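Local coordinates for protein phosphoribosylaminoimidazole carboxylase (Bombyx mori, PDB 4JA0) that probably catalyses two steps of de novo purine biosynthesis, carboxylation of aminoimidazole ribonucleotide and synthesis of SAICAR, in one bifunctional chain, at residues 109-114 with 128-133; 168-173 with 405-410; 181-186 with 216-221. All blocks are in the same frame, centred on the assembly; numbering follows the deposited sequence.

Helix 162-183 and the antiparallel sheet beside it tie the three contacts together, their centres lying about 20 to 22 Å apart. Interactions 2 and 3 both use that helix, interaction 3 nearer its later end, with nearest atoms about 9 Å apart. Interaction 1 meets interaction 2 where Gln129 CG packs 3.4 Å from Arg169 CG, and interaction 3 where Gly109 CA lies 3.6 Å from NH1 of Arg217. Interactions 1 and 3 reach the same sheet and lie within the SAICAR synthetase part. Interaction 1 carries a sulfate at a helix start, consistent with an anion pocket, whereas interaction 2 joins this part to the last helix of the AIR carboxylase part.

Interaction 1: 109-114 with 128-133; sequences GSFLKR and KQETFF. With SO4 (sulfate ion), chain J.
Phe111 turns the edge of its ring to the carboxylate of Glu130, and the two side chains cross at about a right angle. CE1 of the ring lies 3.3 Å from OE2 of Glu130, near the ring plane, and the carboxylate carbon CD is in that plane, so the acid meets the rim of the ring and not its pi cloud. The carboxylate itself is moderately tilted, its plane 30° from that of the ring. A chi1 of -176° sets the Phe111 ring trans to the main-chain nitrogen and carries it off the helix toward strand 123-132, where Glu130 comes to meet it on an extended chain. Lys128 arrives at the same edge through its aliphatic part, CE being 4.1 Å from CE1 of Phe111; its charged end continues to Glu146 of the second subunit. Phe124 makes an edge-to-face pair with the Phe111 ring.

Helix 110-114 and this strand belong to the SAICAR synthetase domain, and the first turn of the helix holds a sulfate in the manner of an anion site at a helix N terminus. Ser110 OG donates to O3 of the sulfate at 2.8 Å; the very short approach of Ser110 N to O2 is doubtful, and the bond from Phe111 N to O2 is weak. Gly109 has a positive phi of 71°, which by itself favours glycine. The ion probably came from the crystallisation liquor, yet its setting is consistent with an anion-binding pocket, possibly for a phosphate.

Arg104 links the two halves, hydrogen-bonding the sulfate through NH1 while its NE makes a salt bridge with OE1 of Glu130. With an alanine in place of Glu130, Arg104 would probably lose its carboxylate mate and be freer to turn from the anion, and the edge of Phe111 would lose the carboxylate it faces.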
loop_
_atom_site.group_PDB
_atom_site.type_symbol
_atom_site.label_atom_id
_atom_site.label_comp_id
_atom_site.label_asym_id
_atom_site.label_seq_id
_atom_site.Cartn_x
_atom_site.Cartn_y
_atom_site.Cartn_z
ATOM N N GLY A 109 -20.053 -42.811 -39.233
ATOM C CA GLY A 109 -19.247 -43.996 -39.467
ATOM C C GLY A 109 -19.523 -45.150 -38.524
ATOM O O GLY A 109 -20.663 -45.405 -38.111
ATOM N N SER A 110 -18.459 -45.853 -38.166
ATOM C CA SER A 110 -18.596 -47.016 -37.314
ATOM C C SER A 110 -19.012 -46.649 -35.888
ATOM O O SER A 110 -19.493 -47.513 -35.146
ATOM C CB SER A 110 -17.278 -47.800 -37.282
ATOM O OG SER A 110 -16.451 -47.364 -36.205
ATOM N N PHE A 111 -18.852 -45.377 -35.512
ATOM C CA PHE A 111 -19.196 -44.918 -34.155
ATOM C C PHE A 111 -20.681 -45.095 -33.881
ATOM O O PHE A 111 -21.074 -45.425 -32.756
ATOM C CB PHE A 111 -18.802 -43.451 -33.953
ATOM C CG PHE A 111 -19.028 -42.940 -32.553
ATOM C CD1 PHE A 111 -17.971 -42.868 -31.650
ATOM C CD2 PHE A 111 -20.287 -42.512 -32.139
ATOM C CE1 PHE A 111 -18.166 -42.382 -30.364
ATOM C CE2 PHE A 111 -20.491 -42.033 -30.846
ATOM C CZ PHE A 111 -19.431 -41.970 -29.960
ATOM N N LEU A 112 -21.491 -44.862 -34.915
ATOM C CA LEU A 112 -22.941 -44.946 -34.807
ATOM C C LEU A 112 -23.365 -46.379 -34.476
ATOM O O LEU A 112 -24.269 -46.608 -33.660
ATOM C CB LEU A 112 -23.596 -44.476 -36.116
ATOM C CG LEU A 112 -23.351 -43.023 -36.553
ATOM C CD1 LEU A 112 -24.017 -42.706 -37.888
ATOM C CD2 LEU A 112 -23.807 -42.036 -35.471
ATOM N N LYS A 113 -22.684 -47.343 -35.088
ATOM C CA LYS A 113 -22.981 -48.744 -34.835
ATOM C C LYS A 113 -22.565 -49.106 -33.412
ATOM O O LYS A 113 -23.305 -49.762 -32.694
ATOM C CB LYS A 113 -22.286 -49.653 -35.865
ATOM N N ARG A 114 -21.403 -48.629 -32.982
ATOM C CA ARG A 114 -20.926 -48.973 -31.649
ATOM C C ARG A 114 -21.726 -48.263 -30.554
ATOM O O ARG A 114 -21.747 -48.724 -29.420
ATOM C CB ARG A 114 -19.418 -48.682 -31.508
ATOM N N LYS A 128 -14.136 -35.920 -29.643
ATOM C CA LYS A 128 -14.017 -37.272 -29.123
ATOM C C LYS A 128 -12.707 -37.853 -29.616
ATOM O O LYS A 128 -12.354 -37.691 -30.796
ATOM C CB LYS A 128 -15.159 -38.122 -29.660
ATOM C CG LYS A 128 -15.412 -39.439 -28.934
ATOM C CD LYS A 128 -16.334 -39.249 -27.760
ATOM C CE LYS A 128 -16.541 -40.550 -27.026
ATOM N NZ LYS A 128 -17.474 -40.346 -25.893
ATOM N N GLN A 129 -11.979 -38.527 -28.736
ATOM C CA GLN A 129 -10.746 -39.164 -29.163
ATOM C C GLN A 129 -10.688 -40.613 -28.672
ATOM O O GLN A 129 -10.840 -40.877 -27.484
ATOM C CB GLN A 129 -9.525 -38.279 -28.804
ATOM C CG GLN A 129 -8.358 -38.909 -28.070
ATOM C CD GLN A 129 -7.620 -39.996 -28.834
ATOM O OE1 GLN A 129 -7.998 -40.393 -29.935
ATOM N NE2 GLN A 129 -6.565 -40.500 -28.230
ATOM N N GLU A 130 -10.532 -41.540 -29.621
ATOM C CA GLU A 130 -10.560 -42.979 -29.362
ATOM C C GLU A 130 -9.323 -43.696 -29.876
ATOM O O GLU A 130 -8.617 -43.215 -30.764
ATOM C CB GLU A 130 -11.803 -43.604 -29.994
ATOM C CG GLU A 130 -13.061 -42.978 -29.463
ATOM C CD GLU A 130 -14.325 -43.451 -30.135
ATOM O OE1 GLU A 130 -14.324 -43.619 -31.376
ATOM O OE2 GLU A 130 -15.323 -43.644 -29.400
ATOM N N THR A 131 -9.065 -44.865 -29.313
ATOM C CA THR A 131 -7.876 -45.611 -29.682
ATOM C C THR A 131 -8.214 -47.001 -30.170
ATOM O O THR A 131 -9.183 -47.620 -29.721
ATOM C CB THR A 131 -6.847 -45.672 -28.525
ATOM O OG1 THR A 131 -7.532 -45.843 -27.277
ATOM C CG2 THR A 131 -6.132 -44.387 -28.449
ATOM N N PHE A 132 -7.410 -47.461 -31.121
ATOM C CA PHE A 132 -7.605 -48.754 -31.733
ATOM C C PHE A 132 -6.296 -49.487 -31.895
ATOM O O PHE A 132 -5.285 -48.909 -32.288
ATOM C CB PHE A 132 -8.303 -48.597 -33.071
ATOM C CG PHE A 132 -9.686 -48.060 -32.950
ATOM C CD1 PHE A 132 -9.936 -46.697 -33.047
ATOM C CD2 PHE A 132 -10.744 -48.911 -32.712
ATOM C CE1 PHE A 132 -11.229 -46.191 -32.919
ATOM C CE2 PHE A 132 -12.031 -48.411 -32.583
ATOM C CZ PHE A 132 -12.272 -47.047 -32.690
ATOM N N PHE A 133 -6.353 -50.780 -31.603
ATOM C CA PHE A 133 -5.223 -51.673 -31.703
ATOM C C PHE A 133 -5.239 -52.336 -33.074
ATOM O O PHE A 133 -6.166 -52.133 -33.851
ATOM C CB PHE A 133 -5.298 -52.726 -30.604
ATOM C CG PHE A 133 -4.084 -53.595 -30.530
ATOM C CD1 PHE A 133 -2.831 -53.028 -30.312
ATOM C CD2 PHE A 133 -4.184 -54.965 -30.698
ATOM C CE1 PHE A 133 -1.701 -53.819 -30.252
ATOM C CE2 PHE A 133 -3.063 -55.759 -30.647
ATOM C CZ PHE A 133 -1.816 -55.187 -30.425
HETATM S S SO4 J . -15.035 -45.224 -38.334
HETATM O O1 SO4 J . -15.345 -46.016 -39.521
HETATM O O2 SO4 J . -16.312 -44.795 -37.779
HETATM O O3 SO4 J . -14.300 -46.038 -37.363
HETATM O O4 SO4 J . -14.237 -44.041 -38.672
#

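Interaction 2: 168-173 with 405-410; sequences MRKATI and KQLDMA
Leu407 has the largest share of this contact and packs against helix 162-183 over Lys170 and Ala171. Its CG stands anti to the backbone N (chi1 -180°), which sends the two methyls out toward the other helix. CD1 meets the side of Lys170, 3.5 Å from CB, and the lysine chain, bent at chi3, carries on past this methyl at an oblique angle. CD2 takes the other side, 4.3 Å from CB of Ala171. Tyr167 and Leu174 of the same helix also touch Leu407, so it sits among four residues spaced i, i+3, i+4 and i+7.

Further along, Met409 packs on Gly371 of the third subunit and Lys305 of the fourth. Ala410, one turn beyond Leu407, presents its CB to the end of the Lys170 chain, with NZ 3.7 Å away. Lys305 of the fourth subunit packs on Ala410 as well.

The helix segments run antiparallel at 176°, their axes 10.9 Å apart. Leu407 sits like a single knob in a four-residue hole of this antiparallel helix pair, which joins the SAICAR synthetase part of the chain to the C-terminal helix of the AIR carboxylase part.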
loop_
_atom_site.group_PDB
_atom_site.type_symbol
_atom_site.label_atom_id
_atom_site.label_comp_id
_atom_site.label_asym_id
_atom_site.label_seq_id
_atom_site.Cartn_x
_atom_site.Cartn_y
_atom_site.Cartn_z
ATOM N N MET A 168 -0.186 -38.218 -26.396
ATOM C CA MET A 168 -0.750 -38.634 -27.684
ATOM C C MET A 168 -2.245 -38.317 -27.800
ATOM O O MET A 168 -2.738 -38.028 -28.885
ATOM C CB MET A 168 -0.464 -40.109 -27.951
ATOM C CG MET A 168 0.992 -40.376 -28.311
ATOM S SD MET A 168 1.388 -42.110 -28.674
ATOM C CE MET A 168 1.487 -42.842 -27.040
ATOM N N ARG A 169 -2.967 -38.367 -26.685
ATOM C CA ARG A 169 -4.355 -37.960 -26.721
ATOM C C ARG A 169 -4.390 -36.497 -27.004
ATOM O O ARG A 169 -5.099 -36.050 -27.892
ATOM C CB ARG A 169 -5.067 -38.210 -25.405
ATOM C CG ARG A 169 -6.545 -37.820 -25.414
ATOM C CD ARG A 169 -7.018 -37.311 -24.051
ATOM N NE ARG A 169 -6.325 -37.997 -22.953
ATOM C CZ ARG A 169 -5.470 -37.410 -22.118
ATOM N NH1 ARG A 169 -5.234 -36.110 -22.203
ATOM N NH2 ARG A 169 -4.873 -38.114 -21.173
ATOM N N LYS A 170 -3.593 -35.742 -26.265
ATOM C CA LYS A 170 -3.602 -34.300 -26.424
ATOM C C LYS A 170 -3.117 -33.900 -27.812
ATOM O O LYS A 170 -3.694 -33.007 -28.441
ATOM C CB LYS A 170 -2.782 -33.625 -25.322
ATOM C CG LYS A 170 -3.441 -33.657 -23.923
ATOM C CD LYS A 170 -2.662 -32.812 -22.956
ATOM C CE LYS A 170 -1.391 -33.511 -22.571
ATOM N NZ LYS A 170 -0.410 -32.632 -21.869
ATOM N N ALA A 171 -2.104 -34.597 -28.317
ATOM C CA ALA A 171 -1.571 -34.285 -29.638
ATOM C C ALA A 171 -2.557 -34.593 -30.750
ATOM O O ALA A 171 -2.703 -33.819 -31.691
ATOM C CB ALA A 171 -0.274 -35.044 -29.884
ATOM N N THR A 172 -3.252 -35.714 -30.624
ATOM C CA THR A 172 -4.206 -36.130 -31.641
ATOM C C THR A 172 -5.342 -35.116 -31.730
ATOM O O THR A 172 -5.716 -34.690 -32.823
ATOM C CB THR A 172 -4.764 -37.555 -31.348
ATOM O OG1 THR A 172 -3.680 -38.486 -31.217
ATOM C CG2 THR A 172 -5.707 -38.035 -32.452
ATOM N N ILE A 173 -5.880 -34.711 -30.591
ATOM C CA ILE A 173 -6.944 -33.721 -30.602
ATOM C C ILE A 173 -6.452 -32.429 -31.229
ATOM O O ILE A 173 -7.165 -31.809 -32.020
ATOM C CB ILE A 173 -7.461 -33.429 -29.196
ATOM C CG1 ILE A 173 -8.007 -34.711 -28.575
ATOM C CG2 ILE A 173 -8.522 -32.355 -29.235
ATOM C CD1 ILE A 173 -8.389 -34.568 -27.118
ATOM N N LYS A 405 2.162 -24.487 -28.044
ATOM C CA LYS A 405 2.958 -24.031 -26.926
ATOM C C LYS A 405 2.380 -24.533 -25.585
ATOM O O LYS A 405 3.125 -24.932 -24.686
ATOM C CB LYS A 405 3.031 -22.509 -26.955
ATOM C CG LYS A 405 3.918 -21.903 -25.883
ATOM C CD LYS A 405 3.305 -20.632 -25.307
ATOM C CE LYS A 405 4.130 -20.139 -24.139
ATOM N NZ LYS A 405 5.550 -19.959 -24.562
ATOM N N GLN A 406 1.052 -24.549 -25.474
ATOM C CA GLN A 406 0.399 -25.033 -24.269
ATOM C C GLN A 406 0.686 -26.498 -24.054
ATOM O O GLN A 406 0.973 -26.925 -22.932
ATOM C CB GLN A 406 -1.108 -24.801 -24.353
ATOM C CG GLN A 406 -1.445 -23.319 -24.303
ATOM C CD GLN A 406 -2.931 -23.007 -24.280
ATOM O OE1 GLN A 406 -3.780 -23.833 -24.676
ATOM N NE2 GLN A 406 -3.258 -21.794 -23.806
ATOM N N LEU A 407 0.669 -27.258 -25.141
ATOM C CA LEU A 407 0.990 -28.668 -25.062
ATOM C C LEU A 407 2.444 -28.835 -24.665
ATOM O O LEU A 407 2.780 -29.727 -23.880
ATOM C CB LEU A 407 0.736 -29.371 -26.401
ATOM C CG LEU A 407 1.046 -30.869 -26.400
ATOM C CD1 LEU A 407 0.092 -31.575 -25.444
ATOM C CD2 LEU A 407 0.979 -31.488 -27.802
ATOM N N ASP A 408 3.308 -27.978 -25.207
ATOM C CA ASP A 408 4.733 -28.083 -24.892
ATOM C C ASP A 408 4.994 -27.869 -23.392
ATOM O O ASP A 408 5.773 -28.602 -22.767
ATOM C CB ASP A 408 5.548 -27.093 -25.723
ATOM C CG ASP A 408 5.585 -27.454 -27.197
ATOM O OD1 ASP A 408 5.081 -28.543 -27.534
ATOM O OD2 ASP A 408 6.124 -26.661 -28.016
ATOM N N MET A 409 4.318 -26.873 -22.831
ATOM C CA MET A 409 4.504 -26.464 -21.452
ATOM C C MET A 409 3.984 -27.511 -20.492
ATOM O O MET A 409 4.557 -27.735 -19.420
ATOM C CB MET A 409 3.797 -25.133 -21.192
ATOM C CG MET A 409 4.487 -23.911 -21.810
ATOM S SD MET A 409 3.827 -22.361 -21.197
ATOM C CE MET A 409 2.096 -22.490 -21.661
ATOM N N ALA A 410 2.872 -28.135 -20.867
ATOM C CA ALA A 410 2.282 -29.172 -20.031
ATOM C C ALA A 410 3.181 -30.399 -20.065
ATOM O O ALA A 410 3.412 -31.032 -19.027
ATOM C CB ALA A 410 0.878 -29.498 -20.498
#

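Interaction 3: 181-186 with 216-221; sequences KAWALR and WRLWPS
A T-shaped tryptophan pair, flanked by a CH-pi contact, forms a buried, largely apolar junction between the later part of helix 162-183 and strand 216-220. Trp183 supplies the edge and Trp216 the face. The five-membered ring of Trp183 and the six-membered ring of Trp216 have centroids 4.9 Å apart, with their planes at 86°. Within this pair NE1 of Trp183 stands over the face of Trp216, displaced toward its rim and 3.5 Å from CH2. Beside it, CZ2 of Trp183 lies 3.6 Å from CZ2 of Trp216, so the edge that touches runs along the nitrogen side of the indole.

Leu218 comes at Trp183 from another direction, over a face. Its CD1 lies 3.7 Å from the centroid of the six-membered ring and only 11° off the ring normal, while CD2 reaches back along the indole to within 4.1 Å of CG. Leu218 CG also lies over the face of Trp216 that receives Trp183, so each of the three side chains touches the other two.

Strand 216-220 pairs antiparallel with strand 188-200 in the sheet on which helix 162-183 packs, an alpha+beta arrangement of helix on antiparallel sheet within the SAICAR synthetase domain. Trp216 and Leu218, two residues apart, direct their side chains to the helix. Arg217 between them forms a salt bridge with Asp192 through NH1. The first torsion of Trp216 (chi1 63°) places its CG between the backbone N and the carbonyl carbon, and from there the indole lies with one face beneath Leu218 CG and the Trp183 edge. Val254 of helix 241-257 touches both tryptophans, and Cys188 of the neighbouring strand touches Trp183 and Leu218.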
loop_
_atom_site.group_PDB
_atom_site.type_symbol
_atom_site.label_atom_id
_atom_site.label_comp_id
_atom_site.label_asym_id
_atom_site.label_seq_id
_atom_site.Cartn_x
_atom_site.Cartn_y
_atom_site.Cartn_z
ATOM N N LYS A 181 -9.351 -26.364 -38.620
ATOM C CA LYS A 181 -9.279 -24.935 -38.858
ATOM C C LYS A 181 -8.857 -24.649 -40.308
ATOM O O LYS A 181 -9.524 -23.890 -41.022
ATOM C CB LYS A 181 -8.283 -24.336 -37.868
ATOM C CG LYS A 181 -8.644 -22.951 -37.396
ATOM C CD LYS A 181 -10.019 -22.970 -36.740
ATOM C CE LYS A 181 -9.979 -23.427 -35.302
ATOM N NZ LYS A 181 -11.351 -23.348 -34.713
ATOM N N ALA A 182 -7.810 -25.327 -40.768
ATOM C CA ALA A 182 -7.332 -25.179 -42.136
ATOM C C ALA A 182 -8.432 -25.444 -43.161
ATOM O O ALA A 182 -8.709 -24.593 -44.001
ATOM C CB ALA A 182 -6.142 -26.097 -42.385
ATOM N N TRP A 183 -9.089 -26.596 -43.063
ATOM C CA TRP A 183 -10.106 -26.967 -44.053
ATOM C C TRP A 183 -11.304 -26.026 -44.118
ATOM O O TRP A 183 -12.003 -25.996 -45.140
ATOM C CB TRP A 183 -10.583 -28.422 -43.854
ATOM C CG TRP A 183 -9.661 -29.401 -44.484
ATOM C CD1 TRP A 183 -8.863 -30.311 -43.849
ATOM C CD2 TRP A 183 -9.393 -29.537 -45.881
ATOM N NE1 TRP A 183 -8.135 -31.032 -44.772
ATOM C CE2 TRP A 183 -8.439 -30.570 -46.027
ATOM C CE3 TRP A 183 -9.875 -28.893 -47.024
ATOM C CZ2 TRP A 183 -7.956 -30.969 -47.272
ATOM C CZ3 TRP A 183 -9.400 -29.287 -48.251
ATOM C CH2 TRP A 183 -8.447 -30.318 -48.369
ATOM N N ALA A 184 -11.539 -25.259 -43.055
ATOM C CA ALA A 184 -12.652 -24.307 -43.060
ATOM C C ALA A 184 -12.396 -23.084 -43.967
ATOM O O ALA A 184 -13.329 -22.362 -44.315
ATOM C CB ALA A 184 -12.964 -23.855 -41.655
ATOM N N LEU A 185 -11.143 -22.880 -44.370
ATOM C CA LEU A 185 -10.799 -21.806 -45.293
ATOM C C LEU A 185 -11.338 -22.110 -46.688
ATOM O O LEU A 185 -11.657 -21.204 -47.462
ATOM C CB LEU A 185 -9.283 -21.626 -45.363
ATOM C CG LEU A 185 -8.642 -21.138 -44.067
ATOM C CD1 LEU A 185 -7.144 -20.944 -44.232
ATOM C CD2 LEU A 185 -9.316 -19.850 -43.646
ATOM N N ARG A 186 -11.431 -23.388 -47.015
ATOM C CA ARG A 186 -11.990 -23.775 -48.290
ATOM C C ARG A 186 -13.397 -24.361 -48.083
ATOM O O ARG A 186 -13.867 -25.168 -48.878
ATOM C CB ARG A 186 -11.057 -24.756 -49.001
ATOM N N TRP A 216 -8.940 -39.507 -43.376
ATOM C CA TRP A 216 -9.968 -38.630 -42.838
ATOM C C TRP A 216 -11.337 -38.705 -43.490
ATOM O O TRP A 216 -11.559 -39.442 -44.447
ATOM C CB TRP A 216 -9.471 -37.177 -42.821
ATOM C CG TRP A 216 -9.155 -36.569 -44.172
ATOM C CD1 TRP A 216 -9.810 -36.779 -45.346
ATOM C CD2 TRP A 216 -8.102 -35.640 -44.464
ATOM N NE1 TRP A 216 -9.237 -36.043 -46.350
ATOM C CE2 TRP A 216 -8.182 -35.338 -45.840
ATOM C CE3 TRP A 216 -7.104 -35.028 -43.693
ATOM C CZ2 TRP A 216 -7.300 -34.454 -46.465
ATOM C CZ3 TRP A 216 -6.229 -34.145 -44.313
ATOM C CH2 TRP A 216 -6.332 -33.867 -45.685
ATOM N N ARG A 217 -12.254 -37.916 -42.955
ATOM C CA ARG A 217 -13.598 -37.823 -43.489
ATOM C C ARG A 217 -13.892 -36.343 -43.749
ATOM O O ARG A 217 -13.910 -35.531 -42.826
ATOM C CB ARG A 217 -14.566 -38.441 -42.490
ATOM C CG ARG A 217 -15.933 -38.755 -43.025
ATOM C CD ARG A 217 -16.626 -39.730 -42.095
ATOM N NE ARG A 217 -16.332 -41.124 -42.424
ATOM C CZ ARG A 217 -16.283 -42.123 -41.539
ATOM N NH1 ARG A 217 -16.469 -41.900 -40.241
ATOM N NH2 ARG A 217 -16.019 -43.358 -41.951
ATOM N N LEU A 218 -14.075 -35.981 -45.015
ATOM C CA LEU A 218 -14.193 -34.575 -45.386
ATOM C C LEU A 218 -15.541 -34.223 -45.964
ATOM O O LEU A 218 -15.948 -34.807 -46.959
ATOM C CB LEU A 218 -13.132 -34.226 -46.435
ATOM C CG LEU A 218 -12.054 -33.223 -46.034
ATOM C CD1 LEU A 218 -11.168 -32.887 -47.211
ATOM C CD2 LEU A 218 -12.726 -31.978 -45.530
ATOM N N TRP A 219 -16.220 -33.234 -45.388
ATOM C CA TRP A 219 -17.465 -32.770 -46.001
ATOM C C TRP A 219 -17.397 -31.305 -46.458
ATOM O O TRP A 219 -17.247 -30.393 -45.649
ATOM C CB TRP A 219 -18.630 -32.933 -45.022
ATOM C CG TRP A 219 -18.881 -34.350 -44.585
ATOM C CD1 TRP A 219 -18.284 -35.483 -45.066
ATOM C CD2 TRP A 219 -19.808 -34.782 -43.582
ATOM N NE1 TRP A 219 -18.778 -36.589 -44.419
ATOM C CE2 TRP A 219 -19.717 -36.189 -43.504
ATOM C CE3 TRP A 219 -20.706 -34.115 -42.738
ATOM C CZ2 TRP A 219 -20.481 -36.940 -42.605
ATOM C CZ3 TRP A 219 -21.472 -34.857 -41.861
ATOM C CH2 TRP A 219 -21.358 -36.257 -41.802
ATOM N N PRO A 220 -17.555 -31.074 -47.768
ATOM C CA PRO A 220 -17.695 -29.695 -48.242
ATOM C C PRO A 220 -19.034 -29.135 -47.814
ATOM O O PRO A 220 -20.044 -29.851 -47.882
ATOM C CB PRO A 220 -17.649 -29.838 -49.765
ATOM C CG PRO A 220 -16.848 -31.086 -49.992
ATOM C CD PRO A 220 -17.244 -32.009 -48.864
ATOM N N SER A 221 -19.027 -27.884 -47.346
ATOM C CA SER A 221 -20.236 -27.196 -46.885
ATOM C C SER A 221 -20.898 -27.923 -45.728
ATOM O O SER A 221 -22.063 -27.667 -45.421
ATOM C CB SER A 221 -21.242 -26.986 -48.028
ATOM O OG SER A 221 -20.750 -26.050 -48.976
#